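Local coordinates for succinate dehydrogenase subunit A (Mycolicibacterium smegmatis, PDB 7D6V), which probably oxidises succinate to fumarate at its bound FAD, as the flavoprotein subunit of the respiratory succinate dehydrogenase Sdh1, at residues T172-D180 with H230-S238. Sequence-based numbering, arbitrary orientation.
With FAD (flavin-adenine dinucleotide), chain D.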
ATOM      1  N   THR A 172      12.330  -1.315  16.014  1.00 15.28           N
ATOM      2  CA  THR A 172      13.579  -1.490  16.741  1.00 15.28           C
ATOM      3  C   THR A 172      14.733  -1.097  15.833  1.00 15.28           C
ATOM      4  O   THR A 172      14.775  -1.503  14.669  1.00 15.28           O
ATOM      5  CB  THR A 172      13.747  -2.935  17.220  1.00 15.28           C
ATOM      6  OG1 THR A 172      12.577  -3.338  17.938  1.00 15.28           O
ATOM      7  CG2 THR A 172      14.951  -3.059  18.134  1.00 15.28           C
ATOM      8  N   SER A 173      15.666  -0.315  16.363  1.00 14.91           N
ATOM      9  CA  SER A 173      16.776   0.225  15.592  1.00 14.91           C
ATOM     10  C   SER A 173      18.088  -0.274  16.176  1.00 14.91           C
ATOM     11  O   SER A 173      18.322  -0.141  17.380  1.00 14.91           O
ATOM     12  CB  SER A 173      16.739   1.754  15.585  1.00 14.91           C
ATOM     13  OG  SER A 173      17.835   2.290  14.871  1.00 14.91           O
ATOM     14  N   ILE A 174      18.935  -0.842  15.326  1.00 14.79           N
ATOM     15  CA  ILE A 174      20.231  -1.376  15.733  1.00 14.79           C
ATOM     16  C   ILE A 174      21.286  -0.306  15.504  1.00 14.79           C
ATOM     17  O   ILE A 174      21.375   0.266  14.412  1.00 14.79           O
ATOM     18  CB  ILE A 174      20.573  -2.662  14.961  1.00 14.79           C
ATOM     19  CG1 ILE A 174      19.577  -3.771  15.301  1.00 14.79           C
ATOM     20  CG2 ILE A 174      21.987  -3.106  15.270  1.00 14.79           C
ATOM     21  CD1 ILE A 174      19.593  -4.190  16.751  1.00 14.79           C
ATOM     22  N   THR A 175      22.086  -0.032  16.535  1.00 15.55           N
ATOM     23  CA  THR A 175      23.084   1.024  16.472  1.00 15.55           C
ATOM     24  C   THR A 175      24.520   0.523  16.491  1.00 15.55           C
ATOM     25  O   THR A 175      25.422   1.290  16.145  1.00 15.55           O
ATOM     26  CB  THR A 175      22.897   2.011  17.634  1.00 15.55           C
ATOM     27  OG1 THR A 175      23.286   1.389  18.863  1.00 15.55           O
ATOM     28  CG2 THR A 175      21.448   2.443  17.733  1.00 15.55           C
ATOM     29  N   GLU A 176      24.759  -0.725  16.882  1.00 17.09           N
ATOM     30  CA  GLU A 176      26.113  -1.248  16.954  1.00 17.09           C
ATOM     31  C   GLU A 176      26.087  -2.755  16.758  1.00 17.09           C
ATOM     32  O   GLU A 176      25.094  -3.423  17.050  1.00 17.09           O
ATOM     33  CB  GLU A 176      26.776  -0.902  18.292  1.00 17.09           C
ATOM     34  CG  GLU A 176      28.291  -0.984  18.289  1.00 17.09           C
ATOM     35  CD  GLU A 176      28.936   0.168  17.541  1.00 17.09           C
ATOM     36  OE1 GLU A 176      29.027   0.106  16.298  1.00 17.09           O
ATOM     37  OE2 GLU A 176      29.349   1.144  18.202  1.00 17.09           O
ATOM     38  N   LEU A 177      27.197  -3.284  16.255  1.00 17.46           N
ATOM     39  CA  LEU A 177      27.435  -4.718  16.188  1.00 17.46           C
ATOM     40  C   LEU A 177      28.551  -5.067  17.158  1.00 17.46           C
ATOM     41  O   LEU A 177      29.615  -4.441  17.135  1.00 17.46           O
ATOM     42  CB  LEU A 177      27.806  -5.156  14.769  1.00 17.46           C
ATOM     43  CG  LEU A 177      26.752  -4.961  13.681  1.00 17.46           C
ATOM     44  CD1 LEU A 177      27.252  -5.497  12.357  1.00 17.46           C
ATOM     45  CD2 LEU A 177      25.456  -5.636  14.073  1.00 17.46           C
ATOM     46  N   ILE A 178      28.309  -6.053  18.003  1.00 19.50           N
ATOM     47  CA  ILE A 178      29.252  -6.439  19.044  1.00 19.50           C
ATOM     48  C   ILE A 178      30.160  -7.537  18.514  1.00 19.50           C
ATOM     49  O   ILE A 178      29.705  -8.485  17.865  1.00 19.50           O
ATOM     50  CB  ILE A 178      28.511  -6.888  20.316  1.00 19.50           C
ATOM     51  CG1 ILE A 178      27.493  -5.828  20.741  1.00 19.50           C
ATOM     52  CG2 ILE A 178      29.493  -7.159  21.437  1.00 19.50           C
ATOM     53  CD1 ILE A 178      28.107  -4.504  21.113  1.00 19.50           C
ATOM     54  N   LEU A 179      31.452  -7.406  18.791  1.00 22.52           N
ATOM     55  CA  LEU A 179      32.461  -8.347  18.335  1.00 22.52           C
ATOM     56  C   LEU A 179      33.129  -9.010  19.530  1.00 22.52           C
ATOM     57  O   LEU A 179      33.244  -8.415  20.606  1.00 22.52           O
ATOM     58  CB  LEU A 179      33.516  -7.647  17.473  1.00 22.52           C
ATOM     59  CG  LEU A 179      33.336  -7.659  15.955  1.00 22.52           C
ATOM     60  CD1 LEU A 179      31.982  -7.117  15.552  1.00 22.52           C
ATOM     61  CD2 LEU A 179      34.435  -6.845  15.312  1.00 22.52           C
ATOM     62  N   ASP A 180      33.566 -10.254  19.338  1.00 26.26           N
ATOM     63  CA  ASP A 180      34.290 -10.984  20.373  1.00 26.26           C
ATOM     64  C   ASP A 180      35.795 -10.958  20.132  1.00 26.26           C
ATOM     65  O   ASP A 180      36.553 -10.448  20.962  1.00 26.26           O
ATOM     66  CB  ASP A 180      33.781 -12.429  20.441  1.00 26.26           C
ATOM     67  CG  ASP A 180      34.308 -13.182  21.648  1.00 26.26           C
ATOM     68  OD1 ASP A 180      35.013 -12.572  22.478  1.00 26.26           O
ATOM     69  OD2 ASP A 180      34.019 -14.393  21.762  1.00 26.26           O
ATOM     70  N   HIS A 230      25.455  -0.222   5.941  1.00 16.60           N
ATOM     71  CA  HIS A 230      26.746   0.168   5.387  1.00 16.60           C
ATOM     72  C   HIS A 230      27.696   0.596   6.497  1.00 16.60           C
ATOM     73  O   HIS A 230      28.802   0.061   6.628  1.00 16.60           O
ATOM     74  CB  HIS A 230      26.567   1.303   4.377  1.00 16.60           C
ATOM     75  CG  HIS A 230      25.680   0.961   3.222  1.00 16.60           C
ATOM     76  ND1 HIS A 230      26.172   0.648   1.974  1.00 16.60           N
ATOM     77  CD2 HIS A 230      24.332   0.899   3.120  1.00 16.60           C
ATOM     78  CE1 HIS A 230      25.166   0.401   1.155  1.00 16.60           C
ATOM     79  NE2 HIS A 230      24.038   0.545   1.826  1.00 16.60           N
ATOM     80  N   ALA A 231      27.250   1.528   7.342  1.00 16.76           N
ATOM     81  CA  ALA A 231      28.076   1.991   8.450  1.00 16.76           C
ATOM     82  C   ALA A 231      28.266   0.914   9.506  1.00 16.76           C
ATOM     83  O   ALA A 231      29.334   0.834  10.115  1.00 16.76           O
ATOM     84  CB  ALA A 231      27.462   3.241   9.073  1.00 16.76           C
ATOM     85  N   LEU A 232      27.251   0.077   9.734  1.00 16.27           N
ATOM     86  CA  LEU A 232      27.376  -0.992  10.718  1.00 16.27           C
ATOM     87  C   LEU A 232      28.468  -1.978  10.325  1.00 16.27           C
ATOM     88  O   LEU A 232      29.349  -2.299  11.128  1.00 16.27           O
ATOM     89  CB  LEU A 232      26.037  -1.710  10.884  1.00 16.27           C
ATOM     90  CG  LEU A 232      25.038  -1.088  11.858  1.00 16.27           C
ATOM     91  CD1 LEU A 232      23.703  -1.801  11.785  1.00 16.27           C
ATOM     92  CD2 LEU A 232      25.586  -1.125  13.266  1.00 16.27           C
ATOM     93  N   ALA A 233      28.433  -2.463   9.081  1.00 16.64           N
ATOM     94  CA  ALA A 233      29.464  -3.376   8.607  1.00 16.64           C
ATOM     95  C   ALA A 233      30.818  -2.689   8.541  1.00 16.64           C
ATOM     96  O   ALA A 233      31.851  -3.298   8.848  1.00 16.64           O
ATOM     97  CB  ALA A 233      29.082  -3.933   7.238  1.00 16.64           C
ATOM     98  N   LEU A 234      30.831  -1.414   8.159  1.00 17.74           N
ATOM     99  CA  LEU A 234      32.090  -0.702   8.017  1.00 17.74           C
ATOM    100  C   LEU A 234      32.765  -0.508   9.371  1.00 17.74           C
ATOM    101  O   LEU A 234      33.991  -0.613   9.481  1.00 17.74           O
ATOM    102  CB  LEU A 234      31.818   0.626   7.313  1.00 17.74           C
ATOM    103  CG  LEU A 234      32.947   1.502   6.802  1.00 17.74           C
ATOM    104  CD1 LEU A 234      33.732   0.756   5.745  1.00 17.74           C
ATOM    105  CD2 LEU A 234      32.355   2.760   6.226  1.00 17.74           C
ATOM    106  N   ARG A 235      31.980  -0.245  10.419  1.00 17.05           N
ATOM    107  CA  ARG A 235      32.532  -0.131  11.765  1.00 17.05           C
ATOM    108  C   ARG A 235      32.807  -1.490  12.399  1.00 17.05           C
ATOM    109  O   ARG A 235      33.662  -1.589  13.284  1.00 17.05           O
ATOM    110  CB  ARG A 235      31.593   0.682  12.658  1.00 17.05           C
ATOM    111  CG  ARG A 235      31.531   2.160  12.315  1.00 17.05           C
ATOM    112  CD  ARG A 235      30.832   2.967  13.401  1.00 17.05           C
ATOM    113  NE  ARG A 235      29.453   2.541  13.613  1.00 17.05           N
ATOM    114  CZ  ARG A 235      28.396   3.150  13.093  1.00 17.05           C
ATOM    115  NH1 ARG A 235      27.178   2.692  13.338  1.00 17.05           N
ATOM    116  NH2 ARG A 235      28.554   4.217  12.327  1.00 17.05           N
ATOM    117  N   ALA A 236      32.098  -2.538  11.974  1.00 16.63           N
ATOM    118  CA  ALA A 236      32.401  -3.875  12.472  1.00 16.63           C
ATOM    119  C   ALA A 236      33.693  -4.410  11.876  1.00 16.63           C
ATOM    120  O   ALA A 236      34.359  -5.245  12.495  1.00 16.63           O
ATOM    121  CB  ALA A 236      31.246  -4.827  12.174  1.00 16.63           C
ATOM    122  N   GLY A 237      34.055  -3.954  10.682  1.00 16.69           N
ATOM    123  CA  GLY A 237      35.347  -4.303  10.127  1.00 16.69           C
ATOM    124  C   GLY A 237      35.289  -4.861   8.724  1.00 16.69           C
ATOM    125  O   GLY A 237      36.299  -5.332   8.196  1.00 16.69           O
ATOM    126  N   SER A 238      34.115  -4.813   8.110  1.00 17.74           N
ATOM    127  CA  SER A 238      33.960  -5.256   6.733  1.00 17.74           C
ATOM    128  C   SER A 238      34.327  -4.109   5.796  1.00 17.74           C
ATOM    129  O   SER A 238      34.855  -3.074   6.211  1.00 17.74           O
ATOM    130  CB  SER A 238      32.545  -5.766   6.494  1.00 17.74           C
ATOM    131  OG  SER A 238      32.184  -6.724   7.469  1.00 17.74           O
TER
HETATM  132  PA  FAD D 701      14.173  -2.578   2.209  1.00 47.92           P
HETATM  133  O1A FAD D 701      13.074  -3.575   2.197  1.00 60.35           O
HETATM  134  O2A FAD D 701      14.015  -1.314   1.457  1.00 49.78           O
HETATM  135  O5B FAD D 701      14.412  -2.167   3.733  1.00 56.78           O
HETATM  136  C5B FAD D 701      15.452  -2.691   4.537  1.00 44.11           C
HETATM  137  C4B FAD D 701      14.927  -2.985   5.932  1.00 52.81           C
HETATM  138  O4B FAD D 701      15.957  -2.805   6.897  1.00 51.81           O
HETATM  139  C3B FAD D 701      13.800  -2.083   6.375  1.00 50.05           C
HETATM  140  O3B FAD D 701      12.830  -2.903   7.007  1.00 55.52           O
HETATM  141  C2B FAD D 701      14.416  -1.190   7.421  1.00 47.82           C
HETATM  142  O2B FAD D 701      13.481  -0.769   8.405  1.00 66.09           O
HETATM  143  C1B FAD D 701      15.453  -2.095   8.017  1.00 53.66           C
HETATM  144  N9A FAD D 701      16.521  -1.324   8.672  1.00 52.69           N
HETATM  145  C8A FAD D 701      17.297  -0.401   8.106  1.00 42.11           C
HETATM  146  N7A FAD D 701      18.171   0.099   8.997  1.00 48.96           N
HETATM  147  C5A FAD D 701      17.952  -0.513  10.165  1.00 47.12           C
HETATM  148  C6A FAD D 701      18.516  -0.463  11.522  1.00 47.41           C
HETATM  149  N6A FAD D 701      19.525   0.367  11.829  1.00 50.65           N
HETATM  150  N1A FAD D 701      17.991  -1.273  12.447  1.00 47.33           N
HETATM  151  C2A FAD D 701      16.992  -2.116  12.173  1.00 51.28           C
HETATM  152  N3A FAD D 701      16.434  -2.212  10.968  1.00 51.84           N
HETATM  153  C4A FAD D 701      16.863  -1.452   9.943  1.00 48.04           C
HETATM  154  N1  FAD D 701      13.452  -1.950  -7.955  1.00 62.94           N
HETATM  155  C2  FAD D 701      12.951  -2.654  -8.989  1.00 63.04           C
HETATM  156  O2  FAD D 701      13.544  -3.675  -9.349  1.00 56.25           O
HETATM  157  N3  FAD D 701      11.845  -2.304  -9.647  1.00 65.67           N
HETATM  158  C4  FAD D 701      11.154  -1.218  -9.326  1.00 65.21           C
HETATM  159  O4  FAD D 701      10.130  -0.913  -9.950  1.00 66.69           O
HETATM  160  C4X FAD D 701      11.627  -0.383  -8.210  1.00 60.33           C
HETATM  161  N5  FAD D 701      10.974   0.727  -7.833  1.00 60.90           N
HETATM  162  C5X FAD D 701      11.430   1.462  -6.807  1.00 55.02           C
HETATM  163  C6  FAD D 701      10.742   2.604  -6.428  1.00 53.65           C
HETATM  164  C7  FAD D 701      11.206   3.370  -5.377  1.00 50.56           C
HETATM  165  C7M FAD D 701      10.472   4.609  -4.959  1.00 49.65           C
HETATM  166  C8  FAD D 701      12.432   2.971  -4.658  1.00 47.62           C
HETATM  167  C8M FAD D 701      12.935   3.802  -3.516  1.00 42.14           C
HETATM  168  C9  FAD D 701      13.122   1.831  -5.028  1.00 49.32           C
HETATM  169  C9A FAD D 701      12.660   1.067  -6.080  1.00 54.45           C
HETATM  170  N10 FAD D 701      13.356  -0.084  -6.458  1.00 55.67           N
HETATM  171  C10 FAD D 701      12.851  -0.830  -7.526  1.00 57.06           C
HETATM  172  C1' FAD D 701      14.561  -0.504  -5.751  1.00 52.27           C
HETATM  173  C2' FAD D 701      14.224  -1.671  -4.829  1.00 57.37           C
HETATM  174  O2' FAD D 701      12.922  -1.499  -4.275  1.00 60.89           O
HETATM  175  C3' FAD D 701      15.187  -1.783  -3.661  1.00 54.68           C
HETATM  176  O3' FAD D 701      16.477  -2.098  -4.167  1.00 59.71           O
HETATM  177  C4' FAD D 701      14.753  -2.889  -2.713  1.00 52.15           C
HETATM  178  O4' FAD D 701      13.468  -2.592  -2.187  1.00 56.02           O
HETATM  179  C5' FAD D 701      15.708  -3.064  -1.549  1.00 53.37           C
HETATM  180  O5' FAD D 701      15.102  -3.962  -0.633  1.00 50.83           O
HETATM  181  P   FAD D 701      15.808  -4.432   0.716  1.00 52.77           P
HETATM  182  O1P FAD D 701      15.075  -5.634   1.196  1.00 55.36           O
HETATM  183  O2P FAD D 701      17.276  -4.531   0.502  1.00 55.97           O
HETATM  184  O3P FAD D 701      15.568  -3.220   1.747  1.00 53.35           O
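Leu232 reaches from helix 230-236 to strand 172-179 with both methyls: CD1 lies 4.1 Å from Ile174 CG2, and CD2 rests on the backbone at Glu176 CA and against Leu177 CG, 4.0 Å away. With CG anti to its own carbonyl carbon (chi1 -85°), Leu232 crosses both Ile174 and Leu177 at about a right angle. One turn on, Ala236 CB touches two leucine methyls, Leu177 CD1 and Leu179 CD1, each at 4.1 Å. Polar contact is looser. Glu176 OE1 comes to the guanidinium edge of Arg235, a long salt bridge of 3.6 Å to NE, with carboxylate and guanidinium planes 76° apart. A bend at chi3 turns the guanidinium so that Ala231 O lies over one face. Asn542 of helix 532-556 holds Arg235 NH1 by a hydrogen bond, a firmer contact than the long salt bridge. A classic beta bulge sets Thr175 and Glu176 together opposite Phe188 of strand 184-191. Just ahead of it, Ile174 reads the adenine edge of FAD: its N donates to N1A at 3.1 Å, nearly straight (172°), while its O accepts from N6A at 3.2 Å. The leucine-lined packing thus joins a helix to the edge strand, within this chain, of a four-stranded mixed sheet, and it is this strand's backbone that binds adenine, in the Rossmann-type FAD-binding domain of the succinate dehydrogenase/fumarate reductase flavoproteins.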